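Local structure of 2-methyl-3-hydroxypyridine-5-carboxylic acid oxygenase (Mesorhizobium loti, 3ALJ) at residues A[203-206]-A[207-211]. The protein probably uses its bound FAD and molecular oxygen to hydroxylate and open the ring of 2-methyl-3-hydroxypyridine-5-carboxylic acid. Numbering follows the deposited sequence.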
ATOM      1  N   TRP A 203      21.721   2.038   1.598  1.00  6.88           N
ATOM      2  CA  TRP A 203      22.087   0.600   1.499  1.00  6.74           C
ATOM      3  C   TRP A 203      23.509   0.336   1.997  1.00  7.99           C
ATOM      4  O   TRP A 203      24.460   1.179   1.833  1.00  8.02           O
ATOM      5  CB  TRP A 203      22.144   0.222   0.027  1.00  7.77           C
ATOM      6  CG  TRP A 203      20.738   0.058  -0.600  1.00  6.78           C
ATOM      7  CD1 TRP A 203      19.906   1.038  -1.070  1.00  7.66           C
ATOM      8  CD2 TRP A 203      20.100  -1.182  -0.856  1.00  7.97           C
ATOM      9  NE1 TRP A 203      18.787   0.415  -1.621  1.00 10.00           N
ATOM     10  CE2 TRP A 203      18.883  -0.946  -1.491  1.00  9.94           C
ATOM     11  CE3 TRP A 203      20.432  -2.520  -0.566  1.00 10.05           C
ATOM     12  CZ2 TRP A 203      17.987  -1.972  -1.850  1.00 12.94           C
ATOM     13  CZ3 TRP A 203      19.559  -3.547  -0.940  1.00 10.73           C
ATOM     14  CH2 TRP A 203      18.371  -3.283  -1.560  1.00 10.43           C
ATOM     15  N   ASN A 204      23.707  -0.879   2.525  1.00  8.22           N
ATOM     16  CA  ASN A 204      25.053  -1.397   2.785  1.00  9.04           C
ATOM     17  C   ASN A 204      25.013  -2.886   2.618  1.00  9.97           C
ATOM     18  O   ASN A 204      24.049  -3.511   3.046  1.00 10.75           O
ATOM     19  CB  ASN A 204      25.490  -1.140   4.246  1.00  8.74           C
ATOM     20  CG  ASN A 204      25.553   0.306   4.593  1.00  7.68           C
ATOM     21  OD1 ASN A 204      26.623   0.996   4.417  1.00 10.18           O
ATOM     22  ND2 ASN A 204      24.508   0.884   5.154  1.00 10.18           N
ATOM     23  N   PHE A 205      26.090  -3.413   2.031  1.00 10.60           N
ATOM     24  CA  PHE A 205      26.389  -4.859   2.105  1.00 10.43           C
ATOM     25  C   PHE A 205      27.580  -5.130   2.981  1.00 10.34           C
ATOM     26  O   PHE A 205      27.717  -6.302   3.367  1.00 12.56           O
ATOM     27  CB  PHE A 205      26.590  -5.385   0.689  1.00 10.12           C
ATOM     28  CG  PHE A 205      25.406  -5.191  -0.213  1.00 11.64           C
ATOM     29  CD1 PHE A 205      24.180  -5.765   0.095  1.00 18.76           C
ATOM     30  CD2 PHE A 205      25.460  -4.393  -1.307  1.00 13.93           C
ATOM     31  CE1 PHE A 205      23.034  -5.521  -0.803  1.00 17.65           C
ATOM     32  CE2 PHE A 205      24.383  -4.198  -2.165  1.00 17.14           C
ATOM     33  CZ  PHE A 205      23.194  -4.779  -1.910  1.00 17.69           C
ATOM     34  N   TRP A 206      28.458  -4.169   3.211  1.00  9.96           N
ATOM     35  CA  TRP A 206      29.636  -4.338   4.017  1.00 11.18           C
ATOM     36  C   TRP A 206      29.611  -3.282   5.066  1.00 12.02           C
ATOM     37  O   TRP A 206      29.243  -2.158   4.763  1.00 11.15           O
ATOM     38  CB  TRP A 206      30.933  -4.234   3.098  1.00 10.95           C
ATOM     39  CG  TRP A 206      32.209  -4.356   3.901  1.00 11.89           C
ATOM     40  CD1 TRP A 206      32.881  -5.548   4.128  1.00 15.69           C
ATOM     41  CD2 TRP A 206      32.842  -3.352   4.688  1.00 13.99           C
ATOM     42  NE1 TRP A 206      33.949  -5.280   4.918  1.00 18.21           N
ATOM     43  CE2 TRP A 206      33.939  -3.993   5.346  1.00 18.39           C
ATOM     44  CE3 TRP A 206      32.655  -2.021   4.845  1.00 16.17           C
ATOM     45  CZ2 TRP A 206      34.847  -3.285   6.140  1.00 20.67           C
ATOM     46  CZ3 TRP A 206      33.562  -1.278   5.722  1.00 20.43           C
ATOM     47  CH2 TRP A 206      34.608  -1.965   6.361  1.00 19.31           C
ATOM     48  N   PRO A 207      30.021  -3.556   6.321  1.00 12.63           N
ATOM     49  CA  PRO A 207      30.559  -4.819   6.837  1.00 13.37           C
ATOM     50  C   PRO A 207      29.439  -5.797   7.209  1.00 16.55           C
ATOM     51  O   PRO A 207      29.754  -6.967   7.450  1.00 19.13           O
ATOM     52  CB  PRO A 207      31.334  -4.370   8.101  1.00 16.04           C
ATOM     53  CG  PRO A 207      30.535  -3.156   8.622  1.00 17.62           C
ATOM     54  CD  PRO A 207      30.113  -2.438   7.292  1.00 13.51           C
ATOM     55  N   ARG A 208      28.152  -5.330   7.158  1.00 16.08           N
ATOM     56  CA  ARG A 208      27.061  -6.298   7.173  0.50 17.07           C
ATOM     57  C   ARG A 208      25.930  -5.751   6.345  1.00 15.34           C
ATOM     58  O   ARG A 208      25.971  -4.629   5.860  1.00 13.64           O
ATOM     59  CB  ARG A 208      26.479  -6.502   8.585  0.50 16.42           C
ATOM     60  CG  ARG A 208      27.556  -6.769   9.646  0.50 20.83           C
ATOM     61  CD  ARG A 208      27.023  -6.669  11.048  0.50 20.73           C
ATOM     62  NE  ARG A 208      26.518  -5.338  11.360  0.50 16.46           N
ATOM     63  CZ  ARG A 208      27.150  -4.440  12.084  0.50 16.39           C
ATOM     64  NH1 ARG A 208      28.390  -4.781  12.479  0.50 17.05           N
ATOM     65  NH2 ARG A 208      26.593  -3.259  12.389  0.50 17.38           N
ATOM     66  N   VAL A 209      24.924  -6.623   6.101  1.00 14.52           N
ATOM     67  CA  VAL A 209      23.813  -6.300   5.186  1.00 12.91           C
ATOM     68  C   VAL A 209      22.824  -5.575   6.075  1.00  9.82           C
ATOM     69  O   VAL A 209      22.059  -6.214   6.879  1.00 11.86           O
ATOM     70  CB  VAL A 209      23.253  -7.586   4.562  1.00 15.41           C
ATOM     71  CG1 VAL A 209      22.151  -7.266   3.681  1.00 16.11           C
ATOM     72  CG2 VAL A 209      24.421  -8.272   3.721  1.00 18.97           C
ATOM     73  N   GLN A 210      22.719  -4.266   5.901  1.00  8.83           N
ATOM     74  CA  GLN A 210      21.794  -3.445   6.665  1.00  9.34           C
ATOM     75  C   GLN A 210      21.428  -2.276   5.774  1.00  8.24           C
ATOM     76  O   GLN A 210      22.331  -1.627   5.209  1.00  8.91           O
ATOM     77  CB  GLN A 210      22.299  -2.867   8.032  1.00 10.42           C
ATOM     78  CG  GLN A 210      22.436  -3.989   9.089  1.00 14.33           C
ATOM     79  CD  GLN A 210      22.970  -3.425  10.407  1.00 12.60           C
ATOM     80  OE1 GLN A 210      23.874  -4.052  10.927  1.00 17.22           O
ATOM     81  NE2 GLN A 210      22.438  -2.417  10.995  1.00 14.01           N
ATOM     82  N   ARG A 211      20.160  -1.919   5.770  1.00  8.28           N
ATOM     83  CA  ARG A 211      19.658  -0.793   4.966  1.00  8.05           C
ATOM     84  C   ARG A 211      18.691  -0.034   5.800  1.00  8.43           C
ATOM     85  O   ARG A 211      17.851  -0.640   6.520  1.00  7.78           O
ATOM     86  CB  ARG A 211      18.994  -1.436   3.733  1.00  8.37           C
ATOM     87  CG  ARG A 211      18.150  -0.448   2.854  1.00  6.57           C
ATOM     88  CD  ARG A 211      17.389  -1.317   1.859  1.00  9.48           C
ATOM     89  NE  ARG A 211      16.565  -0.503   0.952  1.00  9.67           N
ATOM     90  CZ  ARG A 211      15.615  -1.006   0.162  1.00 13.85           C
ATOM     91  NH1 ARG A 211      14.920  -0.197  -0.677  1.00 15.17           N
ATOM     92  NH2 ARG A 211      15.314  -2.339   0.193  1.00 13.55           N
TER
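Asn204 faces Gln210, and Trp203 faces Arg211, where the chain doubles back between strands 199-203 and 211-216. The directions of 203-206 and 207-211 are 166° apart, close to antiparallel. The Gln210 N-H bonds to Asn204 O at 3.2 Å, with the donor lying above the carbonyl plane. Nearer the turn, Val209 CA makes a CA-H...O contact with the same oxygen. The chain reverses at a cis peptide bond between Trp206 and Pro207. There Pro207 CA sits over the face of the Trp206 indole, 3.5 Å from the centroid of its five-membered ring, a CH-pi contact. With chi1 at 178°, Trp206 CG stands beside its own carbonyl carbon, which lays the indole next to the proline that follows.

Arg211 runs extended alongside Trp203. Arg211 CD lies over the face of the Trp203 six-membered ring, 3.7 Å from its centroid, a CH-pi contact. Further out, the guanidinium lies nearly flat over the indole, the planes 17° apart, and Arg211 CZ is 3.3 Å from Trp203 CZ2. Asp201 forms a salt bridge with Arg211 NH1 and a weak hydrogen bond with Trp203 NE1, linking the ends of both side chains. Asn204 ND2 gives a weak bond to Gln210 O at 3.3 Å. Within 207-211, Arg208 grips Gln210 OE1 side-on through NE (3.0 Å) and NH2 (3.2 Å), with the oxygen in the guanidinium plane. Glu247 forms a salt bridge with Arg208 NH2, and Gln210 NE2 bonds to Val244 O, so this pair ties the loop to helix 242-248. Phe205 CD1 and Val209 CG1 make a looser apolar contact.

Together these features form a beta hairpin closed by a type VI turn with a cis proline, joining two neighbouring antiparallel strands of the seven-stranded mixed sheet in this FAD-dependent oxygenase.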